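Local atomic coordinates of Lon211 (Mycobacterium tuberculosis, PDB entry 6VBK), a protein that forms the N-terminal domain of the ATP-dependent protease Lon, a region that probably helps recognise and bind protein substrates. Residues 24-28 against 100-105; 104-110 against 121-126. All coordinates share one frame; numbering follows the deposited sequence.

Overall arrangement
Contacts 1 and 2 follow one another along strand 96-112, sharing S104 and R105, with centres about 13 Å apart. The centre of contact 1 lies about 3 Å from the centre of the chain; this contact sets the loop segment 24-28, with its type II turn, against the strand; two backbone bonds meet at one glycine, and a proline lies against an arginine that reaches the helical part of the chain. Contact 2, its centre about 12 Å from that of the chain, pairs the two strands of a beta hairpin through five backbone hydrogen bonds, with two waters bridging them. Both are partly buried, but contact 2 covers more surface, 582 against 371 Å², and only contact 2 approaches the second subunit.

Contact 1 (24-28 against 100-105); sequences VLPGM and VRGVSR
Two backbone hydrogen bonds join G27 and M28 to the two polar atoms of G102: G27 N donates to G102 O at 2.8 Å, from well above the carbonyl plane, while G102 N meets M28 O at 2.8 Å almost along the C=O axis. The second acceptor is also approached by R101 CA, 3.4 Å from M28 O in a CA-H...O contact. The backbone of G102 lies tight under the turn, its CA 3.9 Å from L25 O. The residues facing it form a type II beta turn from L25 to M28, closed by M28 N to L25 O at 3.1 Å; G27, at the third position, has the positive phi (95°) that a type II turn requires and glycine readily adopts. In the Lon substrate-binding domain this turn leads into strand 29-33, which continues the antiparallel pairing with strand 96-112 through V30 and V100. P26 makes the largest single contribution: CB rests on the carbonyl of V103, 3.5 Å from V103 O, and CG lies over the S104 backbone. The ring then meets the R105 side chain at about a right angle, with P26 CD above one face of the guanidinium, displaced toward its rim. R105 CG stands anti to its own carbonyl carbon (chi1 -71°), and the chain runs extended to NE, carrying the charged group past P26 to L25, whose CD2 is 4.1 Å from R105 NH2. Beyond the turn, R105 salt-bridges D173 and donates to the carbonyls of V189 and L190.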
ATOM      1  N   VAL B  24      -8.429 -17.438 -14.373  1.00 58.50           N
ATOM      2  CA  VAL B  24      -9.110 -17.720 -13.078  1.00 58.29           C
ATOM      3  C   VAL B  24      -9.617 -16.390 -12.515  1.00 67.50           C
ATOM      4  O   VAL B  24      -8.784 -15.527 -12.189  1.00 59.99           O
ATOM      5  CB  VAL B  24      -8.173 -18.437 -12.090  1.00 50.90           C
ATOM      6  CG1 VAL B  24      -8.865 -18.709 -10.766  1.00 55.05           C
ATOM      7  CG2 VAL B  24      -7.622 -19.723 -12.679  1.00 53.11           C
ATOM      8  N   LEU B  25     -10.938 -16.232 -12.440  1.00 53.37           N
ATOM      9  CA  LEU B  25     -11.534 -15.018 -11.912  1.00 58.47           C
ATOM     10  C   LEU B  25     -11.879 -15.194 -10.442  1.00 55.89           C
ATOM     11  O   LEU B  25     -11.984 -16.321  -9.949  1.00 61.95           O
ATOM     12  CB  LEU B  25     -12.795 -14.659 -12.708  1.00 66.95           C
ATOM     13  CG  LEU B  25     -12.575 -14.350 -14.189  1.00 67.99           C
ATOM     14  CD1 LEU B  25     -13.896 -14.066 -14.885  1.00 62.28           C
ATOM     15  CD2 LEU B  25     -11.618 -13.179 -14.353  1.00 65.12           C
ATOM     16  N   PRO B  26     -12.035 -14.096  -9.700  1.00 52.49           N
ATOM     17  CA  PRO B  26     -12.457 -14.215  -8.298  1.00 46.66           C
ATOM     18  C   PRO B  26     -13.782 -14.954  -8.183  1.00 52.04           C
ATOM     19  O   PRO B  26     -14.717 -14.719  -8.950  1.00 51.37           O
ATOM     20  CB  PRO B  26     -12.580 -12.758  -7.842  1.00 58.79           C
ATOM     21  CG  PRO B  26     -11.624 -12.019  -8.719  1.00 49.03           C
ATOM     22  CD  PRO B  26     -11.684 -12.708 -10.053  1.00 48.34           C
ATOM     23  N   GLY B  27     -13.848 -15.867  -7.214  1.00 46.87           N
ATOM     24  CA  GLY B  27     -15.018 -16.691  -7.015  1.00 48.94           C
ATOM     25  C   GLY B  27     -14.971 -18.046  -7.689  1.00 54.74           C
ATOM     26  O   GLY B  27     -15.856 -18.873  -7.437  1.00 53.28           O
ATOM     27  N   MET B  28     -13.975 -18.302  -8.532  1.00 50.16           N
ATOM     28  CA  MET B  28     -13.851 -19.576  -9.225  1.00 53.99           C
ATOM     29  C   MET B  28     -12.926 -20.514  -8.461  1.00 45.47           C
ATOM     30  O   MET B  28     -12.039 -20.081  -7.720  1.00 44.26           O
ATOM     31  CB  MET B  28     -13.318 -19.374 -10.646  1.00 55.76           C
ATOM     32  CG  MET B  28     -14.239 -18.590 -11.570  1.00 54.75           C
ATOM     33  SD  MET B  28     -13.473 -18.224 -13.166  1.00 61.65           S
ATOM     34  CE  MET B  28     -13.110 -19.871 -13.773  1.00 50.06           C
ATOM     35  N   VAL B 100      -7.081 -24.563  -6.565  1.00 41.31           N
ATOM     36  CA  VAL B 100      -6.910 -23.154  -6.241  1.00 37.85           C
ATOM     37  C   VAL B 100      -8.264 -22.461  -6.314  1.00 39.65           C
ATOM     38  O   VAL B 100      -9.107 -22.797  -7.156  1.00 43.22           O
ATOM     39  CB  VAL B 100      -5.883 -22.469  -7.171  1.00 42.08           C
ATOM     40  CG1 VAL B 100      -6.404 -22.390  -8.602  1.00 40.43           C
ATOM     41  CG2 VAL B 100      -5.520 -21.085  -6.648  1.00 50.00           C
ATOM     42  N   ARG B 101      -8.474 -21.506  -5.414  1.00 37.93           N
ATOM     43  CA  ARG B 101      -9.688 -20.704  -5.365  1.00 36.44           C
ATOM     44  C   ARG B 101      -9.327 -19.247  -5.609  1.00 40.23           C
ATOM     45  O   ARG B 101      -8.491 -18.685  -4.895  1.00 41.62           O
ATOM     46  CB  ARG B 101     -10.395 -20.860  -4.014  1.00 37.43           C
ATOM     47  CG  ARG B 101     -11.582 -19.924  -3.813  1.00 44.79           C
ATOM     48  CD  ARG B 101     -12.179 -20.105  -2.423  1.00 48.26           C
ATOM     49  NE  ARG B 101     -11.211 -19.806  -1.372  1.00 68.75           N
ATOM     50  CZ  ARG B 101     -11.127 -18.638  -0.743  1.00 81.80           C
ATOM     51  NH1 ARG B 101     -11.962 -17.656  -1.054  1.00 95.47           N
ATOM     52  NH2 ARG B 101     -10.213 -18.452   0.199  1.00 76.55           N
ATOM     53  N   GLY B 102      -9.950 -18.643  -6.620  1.00 42.04           N
ATOM     54  CA  GLY B 102      -9.757 -17.224  -6.878  1.00 43.74           C
ATOM     55  C   GLY B 102     -10.469 -16.360  -5.851  1.00 52.27           C
ATOM     56  O   GLY B 102     -11.668 -16.524  -5.607  1.00 53.43           O
ATOM     57  N   VAL B 103      -9.734 -15.417  -5.265  1.00 48.26           N
ATOM     58  CA  VAL B 103     -10.227 -14.602  -4.155  1.00 50.21           C
ATOM     59  C   VAL B 103     -10.581 -13.188  -4.618  1.00 64.03           C
ATOM     60  O   VAL B 103     -11.729 -12.755  -4.492  1.00 64.65           O
ATOM     61  CB  VAL B 103      -9.205 -14.568  -2.994  1.00 60.93           C
ATOM     62  CG1 VAL B 103      -9.702 -13.689  -1.840  1.00 63.23           C
ATOM     63  CG2 VAL B 103      -8.899 -15.973  -2.501  1.00 55.49           C
ATOM     64  N   SER B 104      -9.604 -12.450  -5.145  1.00 45.16           N
ATOM     65  CA  SER B 104      -9.822 -11.047  -5.480  1.00 47.75           C
ATOM     66  C   SER B 104      -8.871 -10.614  -6.589  1.00 56.37           C
ATOM     67  O   SER B 104      -7.900 -11.302  -6.913  1.00 57.14           O
ATOM     68  CB  SER B 104      -9.652 -10.157  -4.243  1.00 60.03           C
ATOM     69  OG  SER B 104      -8.376 -10.341  -3.649  1.00 57.42           O
ATOM     70  N   ARG B 105      -9.155  -9.447  -7.164  1.00 49.07           N
ATOM     71  CA  ARG B 105      -8.303  -8.897  -8.208  1.00 52.10           C
ATOM     72  C   ARG B 105      -7.127  -8.153  -7.595  1.00 60.34           C
ATOM     73  O   ARG B 105      -7.267  -7.451  -6.589  1.00 72.42           O
ATOM     74  CB  ARG B 105      -9.101  -7.966  -9.120  1.00 52.40           C
ATOM     75  CG  ARG B 105     -10.092  -8.691 -10.005  1.00 62.46           C
ATOM     76  CD  ARG B 105     -10.915  -7.727 -10.837  1.00 70.67           C
ATOM     77  NE  ARG B 105     -11.580  -8.413 -11.940  1.00 61.21           N
ATOM     78  CZ  ARG B 105     -12.723  -9.080 -11.825  1.00 62.70           C
ATOM     79  NH1 ARG B 105     -13.337  -9.155 -10.652  1.00 69.77           N
ATOM     80  NH2 ARG B 105     -13.252  -9.675 -12.885  1.00 59.30           N
TER

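Contact 2 (104-110 against 121-126); sequences SRVRIGT and VEGTVL
Strands 96-112 and 120-125 form an antiparallel beta hairpin here, within the mixed sheet of the Lon substrate-binding domain. Five backbone hydrogen bonds support this, from L126 N to R105 O (2.8 Å) at one end to E122 N to T110 O (2.6 Å) at the other. R107 and T124 are the hydrogen-bonded pair; V106 with V125 and I108 with G123 are non-hydrogen-bonded pairs. V106 CG1, anti to the backbone N (chi1 -179°), lies directly against the G123 backbone, 3.5 Å from G123 CA. I108, on the same face as V106, brings CG2 to V121 CG2 at 4.2 Å, and L67 of strand 65-70 touches V106, I108 and V121. L126 instead splits its methyls between two arginine stems, CD1 lying 3.9 Å from R105 CB and CD2 3.7 Å from R107 CB; CD2 also sits near the plane of the R107 guanidinium, at its edge. R90 of the second subunit packs on T110 and T124. One water bridges R105 N and L126 O; another donates to R107 O and lies 2.9 Å from T124 OG1.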
ATOM      1  N   SER B 104      -9.604 -12.450  -5.145  1.00 45.16           N
ATOM      2  CA  SER B 104      -9.822 -11.047  -5.480  1.00 47.75           C
ATOM      3  C   SER B 104      -8.871 -10.614  -6.589  1.00 56.37           C
ATOM      4  O   SER B 104      -7.900 -11.302  -6.913  1.00 57.14           O
ATOM      5  CB  SER B 104      -9.652 -10.157  -4.243  1.00 60.03           C
ATOM      6  OG  SER B 104      -8.376 -10.341  -3.649  1.00 57.42           O
ATOM      7  N   ARG B 105      -9.155  -9.447  -7.164  1.00 49.07           N
ATOM      8  CA  ARG B 105      -8.303  -8.897  -8.208  1.00 52.10           C
ATOM      9  C   ARG B 105      -7.127  -8.153  -7.595  1.00 60.34           C
ATOM     10  O   ARG B 105      -7.267  -7.451  -6.589  1.00 72.42           O
ATOM     11  CB  ARG B 105      -9.101  -7.966  -9.120  1.00 52.40           C
ATOM     12  CG  ARG B 105     -10.092  -8.691 -10.005  1.00 62.46           C
ATOM     13  CD  ARG B 105     -10.915  -7.727 -10.837  1.00 70.67           C
ATOM     14  NE  ARG B 105     -11.580  -8.413 -11.940  1.00 61.21           N
ATOM     15  CZ  ARG B 105     -12.723  -9.080 -11.825  1.00 62.70           C
ATOM     16  NH1 ARG B 105     -13.337  -9.155 -10.652  1.00 69.77           N
ATOM     17  NH2 ARG B 105     -13.252  -9.675 -12.885  1.00 59.30           N
ATOM     18  N   VAL B 106      -5.957  -8.318  -8.206  1.00 57.32           N
ATOM     19  CA  VAL B 106      -4.723  -7.707  -7.729  1.00 54.81           C
ATOM     20  C   VAL B 106      -4.079  -6.970  -8.895  1.00 71.38           C
ATOM     21  O   VAL B 106      -3.796  -7.578  -9.935  1.00 71.96           O
ATOM     22  CB  VAL B 106      -3.752  -8.745  -7.141  1.00 59.84           C
ATOM     23  CG1 VAL B 106      -2.496  -8.064  -6.631  1.00 65.20           C
ATOM     24  CG2 VAL B 106      -4.422  -9.532  -6.024  1.00 55.28           C
ATOM     25  N   ARG B 107      -3.855  -5.668  -8.728  1.00 61.43           N
ATOM     26  CA  ARG B 107      -3.197  -4.869  -9.754  1.00 64.94           C
ATOM     27  C   ARG B 107      -1.693  -5.106  -9.692  1.00 77.60           C
ATOM     28  O   ARG B 107      -1.046  -4.765  -8.696  1.00 84.18           O
ATOM     29  CB  ARG B 107      -3.520  -3.387  -9.572  1.00 86.82           C
ATOM     30  CG  ARG B 107      -2.768  -2.472 -10.526  1.00 91.81           C
ATOM     31  CD  ARG B 107      -3.549  -1.198 -10.809  1.00101.36           C
ATOM     32  NE  ARG B 107      -4.803  -1.480 -11.503  1.00109.75           N
ATOM     33  CZ  ARG B 107      -4.913  -1.621 -12.819  1.00 97.63           C
ATOM     34  NH1 ARG B 107      -3.841  -1.504 -13.592  1.00107.55           N
ATOM     35  NH2 ARG B 107      -6.093  -1.879 -13.365  1.00 79.31           N
ATOM     36  N   ILE B 108      -1.140  -5.685 -10.757  1.00 70.80           N
ATOM     37  CA  ILE B 108       0.268  -6.064 -10.767  1.00 72.19           C
ATOM     38  C   ILE B 108       1.125  -4.815 -10.910  1.00 78.81           C
ATOM     39  O   ILE B 108       0.960  -4.035 -11.855  1.00 93.50           O
ATOM     40  CB  ILE B 108       0.555  -7.068 -11.889  1.00 67.59           C
ATOM     41  CG1 ILE B 108      -0.180  -8.381 -11.620  1.00 75.39           C
ATOM     42  CG2 ILE B 108       2.052  -7.303 -12.025  1.00 72.47           C
ATOM     43  CD1 ILE B 108       0.074  -9.442 -12.655  1.00 80.62           C
ATOM     44  N   GLY B 109       2.049  -4.623  -9.972  1.00 83.65           N
ATOM     45  CA  GLY B 109       2.924  -3.470  -9.998  1.00 93.81           C
ATOM     46  C   GLY B 109       4.390  -3.818 -10.149  1.00 95.72           C
ATOM     47  O   GLY B 109       4.771  -4.567 -11.053  1.00 88.03           O
ATOM     48  N   THR B 110       5.222  -3.281  -9.261  1.00103.38           N
ATOM     49  CA  THR B 110       6.662  -3.474  -9.353  1.00100.70           C
ATOM     50  C   THR B 110       7.048  -4.918  -9.051  1.00 91.84           C
ATOM     51  O   THR B 110       6.426  -5.596  -8.229  1.00 88.72           O
ATOM     52  CB  THR B 110       7.389  -2.537  -8.387  1.00 97.83           C
ATOM     53  OG1 THR B 110       6.848  -2.694  -7.069  1.00112.06           O
ATOM     54  CG2 THR B 110       7.233  -1.089  -8.825  1.00 94.46           C
ATOM     55  N   VAL B 121       6.191 -10.531  -7.660  1.00 57.54           N
ATOM     56  CA  VAL B 121       5.776  -9.189  -8.043  1.00 64.74           C
ATOM     57  C   VAL B 121       5.006  -8.569  -6.885  1.00 69.01           C
ATOM     58  O   VAL B 121       4.446  -9.264  -6.035  1.00 66.57           O
ATOM     59  CB  VAL B 121       4.908  -9.173  -9.324  1.00 73.00           C
ATOM     60  CG1 VAL B 121       5.664  -9.780 -10.499  1.00 77.82           C
ATOM     61  CG2 VAL B 121       3.594  -9.902  -9.088  1.00 67.21           C
ATOM     62  N   GLU B 122       4.992  -7.241  -6.857  1.00 73.62           N
ATOM     63  CA  GLU B 122       4.163  -6.507  -5.916  1.00 84.23           C
ATOM     64  C   GLU B 122       2.798  -6.240  -6.533  1.00 81.67           C
ATOM     65  O   GLU B 122       2.672  -6.020  -7.741  1.00 76.98           O
ATOM     66  CB  GLU B 122       4.825  -5.190  -5.510  1.00 78.03           C
ATOM     67  CG  GLU B 122       6.081  -5.365  -4.672  1.00 85.64           C
ATOM     68  CD  GLU B 122       6.693  -4.043  -4.255  1.00100.30           C
ATOM     69  OE1 GLU B 122       6.208  -2.989  -4.719  1.00104.31           O
ATOM     70  OE2 GLU B 122       7.658  -4.057  -3.463  1.00106.15           O
ATOM     71  N   GLY B 123       1.768  -6.267  -5.692  1.00 78.89           N
ATOM     72  CA  GLY B 123       0.413  -6.085  -6.175  1.00 87.22           C
ATOM     73  C   GLY B 123      -0.473  -5.443  -5.131  1.00 86.76           C
ATOM     74  O   GLY B 123      -0.159  -5.430  -3.936  1.00 81.06           O
ATOM     75  N   THR B 124      -1.603  -4.916  -5.600  1.00 75.54           N
ATOM     76  CA  THR B 124      -2.556  -4.209  -4.755  1.00 67.87           C
ATOM     77  C   THR B 124      -3.929  -4.841  -4.916  1.00 67.69           C
ATOM     78  O   THR B 124      -4.438  -4.946  -6.036  1.00 70.47           O
ATOM     79  CB  THR B 124      -2.611  -2.722  -5.113  1.00 77.66           C
ATOM     80  OG1 THR B 124      -1.325  -2.134  -4.898  1.00 83.50           O
ATOM     81  CG2 THR B 124      -3.644  -2.006  -4.256  1.00 85.02           C
ATOM     82  N   VAL B 125      -4.527  -5.258  -3.797  1.00 61.12           N
ATOM     83  CA  VAL B 125      -5.889  -5.773  -3.836  1.00 55.05           C
ATOM     84  C   VAL B 125      -6.827  -4.664  -4.283  1.00 68.65           C
ATOM     85  O   VAL B 125      -6.805  -3.552  -3.742  1.00 82.41           O
ATOM     86  CB  VAL B 125      -6.298  -6.330  -2.465  1.00 73.22           C
ATOM     87  CG1 VAL B 125      -7.698  -6.922  -2.530  1.00 66.48           C
ATOM     88  CG2 VAL B 125      -5.299  -7.368  -1.996  1.00 65.92           C
ATOM     89  N   LEU B 126      -7.650  -4.960  -5.282  1.00 73.33           N
ATOM     90  CA  LEU B 126      -8.563  -3.977  -5.847  1.00 80.93           C
ATOM     91  C   LEU B 126      -9.919  -4.088  -5.163  1.00 74.76           C
ATOM     92  O   LEU B 126     -10.446  -5.191  -4.988  1.00 80.33           O
ATOM     93  CB  LEU B 126      -8.688  -4.177  -7.357  1.00 80.90           C
ATOM     94  CG  LEU B 126      -7.323  -4.076  -8.045  1.00 77.11           C
ATOM     95  CD1 LEU B 126      -7.385  -4.487  -9.505  1.00 76.74           C
ATOM     96  CD2 LEU B 126      -6.764  -2.668  -7.901  1.00 73.69           C
TER
HETATM   97  O   HOH W   1     -11.313  -7.642  -5.450  1.00 73.04           O
HETATM   98  O   HOH W   2      -0.064  -2.400  -7.482  1.00 72.30           O